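Mandelate racemase/muconate lactonizing enzyme from Polaromonas sp. is an enolase-superfamily enzyme classed as a mandelate racemase, and probably works by removing the proton next to a substrate carboxylate. Local coordinates of one contact, PDB 2OG9 (chain A, 1.90 Å), residues S93-L98 and A125-K130, beside the matching contact of the related mandelate racemase/muconate lactonizing enzyme, C-terminal domain protein from Paracoccus denitrificans, PDB 4DWD (chain B, 1.50 Å), residues L69-L74 and A101-K106. Structure 2 is superposed on structure 1 by the backbone atoms of these residues (RMSD 0.46 Å); each is numbered along its deposited sequence.

Structure 1 (2OG9); sequences SDIAKL and ALWDLK.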
# COMPACT_ATOMS: atom_id res chain seq x y z
N SER A 93 -5.68 0.63 -43.28
CA SER A 93 -4.85 -0.27 -42.48
C SER A 93 -4.43 0.31 -41.13
O SER A 93 -4.09 -0.44 -40.22
CB SER A 93 -3.60 -0.68 -43.27
OG SER A 93 -3.93 -1.59 -44.32
N ASP A 94 -4.45 1.63 -41.00
CA ASP A 94 -4.06 2.28 -39.74
C ASP A 94 -5.30 2.39 -38.85
O ASP A 94 -5.76 3.48 -38.52
CB ASP A 94 -3.47 3.66 -40.04
CG ASP A 94 -2.20 3.58 -40.86
OD1 ASP A 94 -1.50 2.55 -40.76
OD2 ASP A 94 -1.89 4.54 -41.59
N ILE A 95 -5.81 1.22 -38.47
CA ILE A 95 -7.02 1.12 -37.67
C ILE A 95 -7.05 1.88 -36.35
O ILE A 95 -7.97 2.66 -36.11
CB ILE A 95 -7.38 -0.37 -37.43
CG1 ILE A 95 -7.43 -1.10 -38.78
CG2 ILE A 95 -8.71 -0.48 -36.70
CD1 ILE A 95 -7.93 -2.54 -38.69
N ALA A 96 -6.05 1.65 -35.51
CA ALA A 96 -6.00 2.34 -34.21
C ALA A 96 -5.89 3.85 -34.42
O ALA A 96 -6.55 4.63 -33.73
CB ALA A 96 -4.83 1.83 -33.39
N LYS A 97 -5.06 4.25 -35.37
CA LYS A 97 -4.86 5.66 -35.69
C LYS A 97 -6.19 6.34 -36.05
O LYS A 97 -6.47 7.44 -35.58
CB LYS A 97 -3.88 5.80 -36.87
CG LYS A 97 -3.50 7.24 -37.20
CD LYS A 97 -2.62 7.34 -38.45
CE LYS A 97 -3.43 7.08 -39.71
NZ LYS A 97 -2.61 7.23 -40.96
N LEU A 98 -6.99 5.67 -36.88
CA LEU A 98 -8.28 6.20 -37.29
C LEU A 98 -9.29 6.18 -36.15
O LEU A 98 -10.19 7.03 -36.10
CB LEU A 98 -8.83 5.39 -38.48
CG LEU A 98 -8.06 5.61 -39.79
CD1 LEU A 98 -8.64 4.74 -40.90
CD2 LEU A 98 -8.15 7.08 -40.18
N ALA A 125 -15.59 -2.73 -39.16
CA ALA A 125 -15.54 -2.81 -40.61
C ALA A 125 -14.08 -2.77 -41.10
O ALA A 125 -13.71 -3.51 -42.01
CB ALA A 125 -16.34 -1.65 -41.21
N LEU A 126 -13.26 -1.93 -40.49
CA LEU A 126 -11.85 -1.83 -40.89
C LEU A 126 -11.12 -3.15 -40.62
O LEU A 126 -10.29 -3.58 -41.42
CB LEU A 126 -11.15 -0.68 -40.16
CG LEU A 126 -11.54 0.74 -40.60
CD1 LEU A 126 -10.88 1.78 -39.71
CD2 LEU A 126 -11.11 0.93 -42.05
N TRP A 127 -11.42 -3.77 -39.49
CA TRP A 127 -10.79 -5.05 -39.16
C TRP A 127 -11.26 -6.13 -40.13
O TRP A 127 -10.47 -6.97 -40.55
CB TRP A 127 -11.14 -5.47 -37.72
CG TRP A 127 -10.22 -4.88 -36.72
CD1 TRP A 127 -10.44 -3.78 -35.94
CD2 TRP A 127 -8.89 -5.32 -36.43
NE1 TRP A 127 -9.32 -3.51 -35.17
CE2 TRP A 127 -8.36 -4.44 -35.46
CE3 TRP A 127 -8.10 -6.38 -36.91
CZ2 TRP A 127 -7.06 -4.58 -34.95
CZ3 TRP A 127 -6.81 -6.52 -36.40
CH2 TRP A 127 -6.30 -5.62 -35.43
N ASP A 128 -12.54 -6.11 -40.47
CA ASP A 128 -13.13 -7.06 -41.41
C ASP A 128 -12.40 -6.92 -42.75
O ASP A 128 -12.00 -7.90 -43.37
CB ASP A 128 -14.62 -6.75 -41.58
CG ASP A 128 -15.31 -7.66 -42.60
OD1 ASP A 128 -15.13 -8.89 -42.53
OD2 ASP A 128 -16.04 -7.13 -43.47
N LEU A 129 -12.21 -5.67 -43.17
CA LEU A 129 -11.54 -5.37 -44.42
C LEU A 129 -10.08 -5.83 -44.40
O LEU A 129 -9.60 -6.41 -45.38
CB LEU A 129 -11.63 -3.86 -44.70
CG LEU A 129 -11.09 -3.27 -46.00
CD1 LEU A 129 -11.71 -1.89 -46.23
CD2 LEU A 129 -9.57 -3.17 -45.95
N LYS A 130 -9.37 -5.59 -43.31
CA LYS A 130 -7.97 -6.00 -43.24
C LYS A 130 -7.85 -7.52 -43.29
O LYS A 130 -6.97 -8.06 -43.95
CB LYS A 130 -7.28 -5.48 -41.97
CG LYS A 130 -5.82 -5.92 -41.85
CD LYS A 130 -5.11 -5.25 -40.67
CE LYS A 130 -4.90 -3.76 -40.92
NZ LYS A 130 -4.00 -3.15 -39.88
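The first turn of helix 95-104 meets helix 114-133 within the N-terminal domain, with the CA atoms of Ile95 and Leu126 6.5 Å apart and those of Ser93 and Lys130 6.6 Å apart. Ile95 is the apolar wedge. Its CG1 branch lies 4.0 Å from Leu126 CB, and CD1 rests over the face of the Trp127 five-membered ring, 3.6 Å from its centroid, a CH-pi contact. The same CD1 touches Lys130 CE at 4.0 Å. Trp127 NE1 is bonded to Thr296 of helix 295-307, which anchors the indole to the barrel part of the chain. Lys130 bends at chi3 (-69°), carrying NZ to Ser93 O at 2.7 Å in the carbonyl plane. Leu141 O and Lys140 O of the second subunit also accept from NZ, so three carbonyls grip a buried ammonium. Small Ser93 brings CB to 4.1 Å from Lys130 CE; its hydroxyl bonds Ser12. At the subunit interface, Lys97 forms a salt bridge to Asp94, whose carboxylate also pairs with Lys140 of the second subunit.

Structure 2 (4DWD); sequences LDHAVL and ALWDLK.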
# COMPACT_ATOMS: atom_id res chain seq x y z
N LEU B 69 -5.40 -0.09 -43.05
CA LEU B 69 -4.53 -0.64 -42.02
C LEU B 69 -4.29 0.31 -40.84
O LEU B 69 -3.88 -0.15 -39.77
CB LEU B 69 -3.20 -1.10 -42.61
CG LEU B 69 -3.26 -2.34 -43.52
CD1 LEU B 69 -1.89 -2.66 -44.08
CD2 LEU B 69 -3.80 -3.56 -42.79
N ASP B 70 -4.57 1.60 -41.03
CA ASP B 70 -4.33 2.61 -39.99
C ASP B 70 -5.49 2.71 -39.00
O ASP B 70 -5.67 3.73 -38.36
CB ASP B 70 -4.07 3.99 -40.63
CG ASP B 70 -2.72 4.09 -41.30
OD1 ASP B 70 -1.88 3.19 -41.10
OD2 ASP B 70 -2.49 5.09 -42.03
N HIS B 71 -6.27 1.63 -38.86
CA HIS B 71 -7.51 1.68 -38.07
C HIS B 71 -7.37 2.24 -36.67
O HIS B 71 -8.23 3.00 -36.22
CB HIS B 71 -8.18 0.30 -38.02
CG HIS B 71 -7.40 -0.74 -37.24
ND1 HIS B 71 -7.55 -0.92 -35.92
CD2 HIS B 71 -6.42 -1.64 -37.66
CE1 HIS B 71 -6.71 -1.89 -35.50
NE2 HIS B 71 -6.02 -2.33 -36.57
N ALA B 72 -6.30 1.87 -35.96
CA ALA B 72 -6.17 2.27 -34.56
C ALA B 72 -5.89 3.76 -34.44
O ALA B 72 -6.54 4.45 -33.64
CB ALA B 72 -5.09 1.46 -33.85
N VAL B 73 -4.95 4.26 -35.22
CA VAL B 73 -4.66 5.69 -35.22
C VAL B 73 -5.90 6.47 -35.70
O VAL B 73 -6.27 7.48 -35.10
CB VAL B 73 -3.44 6.04 -36.08
CG1 VAL B 73 -3.21 7.54 -36.15
CG2 VAL B 73 -2.20 5.35 -35.53
N LEU B 74 -6.55 6.00 -36.76
CA LEU B 74 -7.72 6.71 -37.27
C LEU B 74 -8.83 6.79 -36.23
O LEU B 74 -9.40 7.86 -36.01
CB LEU B 74 -8.26 6.06 -38.54
CG LEU B 74 -7.37 6.13 -39.77
CD1 LEU B 74 -7.84 5.15 -40.83
CD2 LEU B 74 -7.35 7.56 -40.31
N ALA B 101 -15.67 -3.17 -38.91
CA ALA B 101 -15.67 -3.12 -40.37
C ALA B 101 -14.24 -3.05 -40.93
O ALA B 101 -13.95 -3.71 -41.95
CB ALA B 101 -16.52 -1.97 -40.87
N LEU B 102 -13.37 -2.27 -40.30
CA LEU B 102 -11.99 -2.15 -40.76
C LEU B 102 -11.21 -3.43 -40.55
O LEU B 102 -10.37 -3.78 -41.37
CB LEU B 102 -11.28 -0.93 -40.14
CG LEU B 102 -11.83 0.42 -40.62
CD1 LEU B 102 -11.17 1.58 -39.90
CD2 LEU B 102 -11.71 0.58 -42.14
N TRP B 103 -11.50 -4.14 -39.46
CA TRP B 103 -10.91 -5.47 -39.24
C TRP B 103 -11.36 -6.48 -40.27
O TRP B 103 -10.57 -7.33 -40.71
CB TRP B 103 -11.24 -5.97 -37.84
CG TRP B 103 -10.16 -5.64 -36.84
CD1 TRP B 103 -10.18 -4.65 -35.87
CD2 TRP B 103 -8.87 -6.31 -36.69
NE1 TRP B 103 -9.01 -4.66 -35.14
CE2 TRP B 103 -8.18 -5.63 -35.59
CE3 TRP B 103 -8.22 -7.35 -37.35
CZ2 TRP B 103 -6.90 -6.00 -35.17
CZ3 TRP B 103 -6.93 -7.70 -36.92
CH2 TRP B 103 -6.30 -7.05 -35.85
N ASP B 104 -12.63 -6.42 -40.64
CA ASP B 104 -13.16 -7.31 -41.70
C ASP B 104 -12.41 -7.02 -43.02
O ASP B 104 -11.91 -7.94 -43.69
CB ASP B 104 -14.67 -7.09 -41.82
CG ASP B 104 -15.37 -8.17 -42.65
OD1 ASP B 104 -14.87 -9.31 -42.76
OD2 ASP B 104 -16.46 -7.85 -43.18
N LEU B 105 -12.29 -5.73 -43.36
CA LEU B 105 -11.53 -5.34 -44.56
C LEU B 105 -10.07 -5.77 -44.49
O LEU B 105 -9.52 -6.27 -45.48
CB LEU B 105 -11.61 -3.83 -44.82
CG LEU B 105 -12.80 -3.29 -45.59
CD1 LEU B 105 -12.79 -1.78 -45.57
CD2 LEU B 105 -12.82 -3.84 -47.02
N LYS B 106 -9.45 -5.58 -43.33
CA LYS B 106 -8.07 -5.98 -43.12
C LYS B 106 -7.86 -7.48 -43.35
O LYS B 106 -6.91 -7.89 -44.02
CB LYS B 106 -7.62 -5.54 -41.72
CG LYS B 106 -6.23 -6.03 -41.35
CD LYS B 106 -5.85 -5.53 -39.98
CE LYS B 106 -4.57 -6.19 -39.52
NZ LYS B 106 -4.14 -5.67 -38.19
O HOH W 1 -3.65 -2.97 -38.98
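Helix 71-81 faces helix 90-110, with the CA atoms of His71 and Leu102 6.5 Å apart and those of Leu69 and Lys106 also 6.5 Å apart. His71 puts a flat imidazole into the contact. Its CB packs on Leu102 CD1 at 3.8 Å, while its ring meets the Trp103 five-membered ring obliquely, planes at 52° and His71 CE1 3.6 Å from Trp103 NE1. A chi1 of 68° sets the imidazole between the backbone N and carbonyl carbon of His71, and its NE2 lies 4.2 Å from Lys106 NZ, near the imidazole plane, without a bond. Trp103 NE1 is bonded to Thr279 of helix 277-291. Lys106 is extended beyond CG (chi3 171°), and its NZ donates to a water at 2.9 Å that in turn reaches Leu69 O. Leu117 O of the second subunit also accepts from NZ. Leu69 lays CD2 against Lys106 CG at 3.8 Å, apolar branch against the aliphatic part of the lysine. Val73 packs on Gly120 of the second subunit, and Asp70 forms a salt bridge with Lys116 of that subunit.

How the two compare
Most of the backbone coincides, but the CA atoms of Ile95(A) and His71(B), and likewise those of Leu98(A) and Leu74(B), stand 0.8 Å apart after superposition; the CB atoms of the first pair are 1.2 Å apart. Both CG1 and CG2 of Ile95(A), with CD1, go without a counterpart, and the five ring atoms of His71(B) come in at places no isoleucine atom held. The branched aliphatic wedge thus gives way to a flat, polar ring, yet each side chain is buried and touches the matching leucine, tryptophan and lysine.

At Ser93(A) against Leu69(B), the serine OG and the leucine CG lie 1.3 Å apart after superposition, while CD1 and CD2 are additional. The place of CD2 is 2.2 Å apart from Lys130(A) CE, too near for the folded lysine to be kept beside it, which may be one reason for the next change. The lysine is turned at chi3, -69° in Lys130(A) and 171° in Lys106(B), and the NZ atoms stand 3.0 Å apart after superposition. The direct bond from Lys130(A) NZ to Ser93(A) O is lost, since Lys106(B) NZ and Leu69(B) O are 5.7 Å apart. In structure 2 a modelled water lies within bonding distance of both Lys106(B) NZ and Leu69(B) O.

The indole shifts as well: the CH2 atoms of Trp127(A) and Trp103(B) stand 1.5 Å apart after superposition, and Trp103(B) CH2 gains a contact with Lys106(B) NZ at 3.5 Å.

Farther out, Val73(B) keeps an atom near CG of Lys97(A) but lacks CD, CE and NZ. The salt bridge from Lys97(A) NZ to Asp94(A) OD2 therefore disappears, and with it the positive partner that the helix itself supplied to this aspartate.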